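Local coordinates for FAA hydrolase family protein (Pseudomonas aeruginosa, PDB 6J5Y) that probably hydrolyses fumarylpyruvate as a member of the FAH superfamily, binding manganese and pyruvate in its active site, at residues V110-T115 with L226-V231. Residues are numbered along the deposited sequence; the frame is centred on the assembly and turned at random.
Sequences VGLDMT and LSVRVV. With MN (manganese (II) ion), chain C.
Leu226 lays CD2 against the backbone of Val110 and Gly111 and against CG of Leu112; Val110 and Leu112 are the two residues of strand 110-112 whose side chains leave the backbone on its side. Its chi1 (177°) sets CG anti to the backbone N, and chi2 (59°) leaves CD2 anti to CA, extended toward that strand. Leu226 CD2 lies 3.7 Å from Val110 O and 3.8 Å from Leu112 CG. The side chains of Val110 and Leu226 pass alongside, pointing opposite ways, with Val110 CG1 3.8 Å from Leu226 CB. Farther along, Leu112 and Val228 meet tip to tip, CD1 to CG2 at 3.7 Å. All four side chains are buried and their mutual contacts apolar, an instance of two sheets facing each other through alternate residues of their strands. Asp113 binds manganese through OD2 at 2.2 Å, alongside Glu82 and Glu84, while OD1 forms a salt bridge with Lys54. One strand therefore supplies both core packing and a metal ligand. The axes of strands 110-112 and 226-231 approach to 8.3 Å, their N-to-C directions 24° apart, nearly parallel. Ile83 of strand 79-89 touches Val110 and Leu112, while Val228 packs between strands 67-71 and 215-220, the neighbours of strand 225-231 in its five-stranded sheet.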
loop_
_atom_site.group_PDB
_atom_site.type_symbol
_atom_site.label_atom_id
_atom_site.label_comp_id
_atom_site.label_asym_id
_atom_site.label_seq_id
_atom_site.Cartn_x
_atom_site.Cartn_y
_atom_site.Cartn_z
ATOM N N VAL A 110 -0.794 -2.287 -7.759
ATOM C CA VAL A 110 -2.025 -2.061 -6.954
ATOM C C VAL A 110 -1.824 -2.720 -5.587
ATOM O O VAL A 110 -1.435 -3.886 -5.571
ATOM C CB VAL A 110 -3.256 -2.661 -7.653
ATOM C CG1 VAL A 110 -4.535 -2.288 -6.912
ATOM C CG2 VAL A 110 -3.305 -2.270 -9.123
ATOM N N GLY A 111 -2.113 -2.013 -4.492
ATOM C CA GLY A 111 -1.994 -2.571 -3.143
ATOM C C GLY A 111 -3.213 -2.306 -2.289
ATOM O O GLY A 111 -3.964 -1.380 -2.593
ATOM N N LEU A 112 -3.351 -3.094 -1.228
ATOM C CA LEU A 112 -4.362 -2.912 -0.167
ATOM C C LEU A 112 -3.638 -2.757 1.174
ATOM O O LEU A 112 -2.865 -3.658 1.574
ATOM C CB LEU A 112 -5.291 -4.123 -0.137
ATOM C CG LEU A 112 -6.433 -4.125 -1.144
ATOM C CD1 LEU A 112 -7.018 -5.521 -1.267
ATOM C CD2 LEU A 112 -7.511 -3.126 -0.718
ATOM N N ASP A 113 -3.901 -1.646 1.846
ATOM C CA ASP A 113 -3.406 -1.409 3.212
ATOM C C ASP A 113 -4.501 -1.912 4.149
ATOM O O ASP A 113 -5.291 -1.076 4.671
ATOM C CB ASP A 113 -2.988 0.056 3.366
ATOM C CG ASP A 113 -2.606 0.400 4.789
ATOM O OD1 ASP A 113 -2.378 -0.554 5.580
ATOM O OD2 ASP A 113 -2.553 1.612 5.109
ATOM N N MET A 114 -4.552 -3.227 4.362
ATOM C CA MET A 114 -5.625 -3.839 5.186
ATOM C C MET A 114 -5.371 -3.417 6.647
ATOM O O MET A 114 -4.206 -3.185 7.036
ATOM C CB MET A 114 -5.686 -5.361 5.010
ATOM C CG MET A 114 -5.950 -5.786 3.559
ATOM S SD MET A 114 -7.492 -5.084 2.889
ATOM C CE MET A 114 -8.687 -5.660 4.097
ATOM N N THR A 115 -6.429 -3.119 7.389
ATOM C CA THR A 115 -6.314 -2.312 8.632
ATOM C C THR A 115 -7.248 -2.886 9.700
ATOM O O THR A 115 -8.402 -3.086 9.371
ATOM C CB THR A 115 -6.647 -0.838 8.348
ATOM O OG1 THR A 115 -5.693 -0.339 7.406
ATOM C CG2 THR A 115 -6.615 0.027 9.585
ATOM N N LEU A 226 -6.553 -6.191 -8.572
ATOM C CA LEU A 226 -6.180 -6.943 -7.349
ATOM C C LEU A 226 -7.454 -7.535 -6.756
ATOM O O LEU A 226 -8.267 -6.746 -6.267
ATOM C CB LEU A 226 -5.498 -5.976 -6.370
ATOM C CG LEU A 226 -5.111 -6.559 -5.016
ATOM C CD1 LEU A 226 -4.154 -7.713 -5.194
ATOM C CD2 LEU A 226 -4.497 -5.487 -4.134
ATOM N N SER A 227 -7.642 -8.852 -6.851
ATOM C CA SER A 227 -8.832 -9.581 -6.334
ATOM C C SER A 227 -8.529 -10.271 -4.993
ATOM O O SER A 227 -7.644 -11.151 -4.922
ATOM C CB SER A 227 -9.340 -10.559 -7.363
ATOM O OG SER A 227 -10.452 -11.292 -6.882
ATOM N N VAL A 228 -9.296 -9.934 -3.957
ATOM C CA VAL A 228 -9.115 -10.507 -2.595
ATOM C C VAL A 228 -10.499 -10.866 -2.065
ATOM O O VAL A 228 -11.375 -10.003 -2.147
ATOM C CB VAL A 228 -8.413 -9.520 -1.640
ATOM C CG1 VAL A 228 -8.294 -10.099 -0.234
ATOM C CG2 VAL A 228 -7.048 -9.096 -2.173
ATOM N N ARG A 229 -10.672 -12.074 -1.549
ATOM C CA ARG A 229 -11.887 -12.490 -0.813
ATOM C C ARG A 229 -11.494 -12.734 0.641
ATOM O O ARG A 229 -10.495 -13.437 0.889
ATOM C CB ARG A 229 -12.527 -13.749 -1.409
ATOM C CG ARG A 229 -13.780 -14.226 -0.677
ATOM C CD ARG A 229 -14.512 -15.385 -1.351
ATOM N NE ARG A 229 -13.637 -16.045 -2.313
ATOM C CZ ARG A 229 -13.912 -17.140 -3.016
ATOM N NH1 ARG A 229 -13.002 -17.598 -3.860
ATOM N NH2 ARG A 229 -15.064 -17.776 -2.878
ATOM N N VAL A 230 -12.293 -12.180 1.548
ATOM C CA VAL A 230 -12.150 -12.351 3.014
ATOM C C VAL A 230 -12.810 -13.675 3.416
ATOM O O VAL A 230 -13.993 -13.838 3.101
ATOM C CB VAL A 230 -12.758 -11.139 3.739
ATOM C CG1 VAL A 230 -12.582 -11.223 5.250
ATOM C CG2 VAL A 230 -12.161 -9.856 3.196
ATOM N N VAL A 231 -12.072 -14.562 4.101
ATOM C CA VAL A 231 -12.552 -15.903 4.563
ATOM C C VAL A 231 -12.496 -15.944 6.096
ATOM O O VAL A 231 -12.241 -14.888 6.707
ATOM C CB VAL A 231 -11.766 -17.056 3.894
ATOM C CG1 VAL A 231 -11.862 -16.980 2.369
ATOM C CG2 VAL A 231 -10.309 -17.099 4.323
HETATM MN MN MN C . -3.217 3.359 3.986
HETATM O O HOH W 1 -1.148 3.904 3.661
#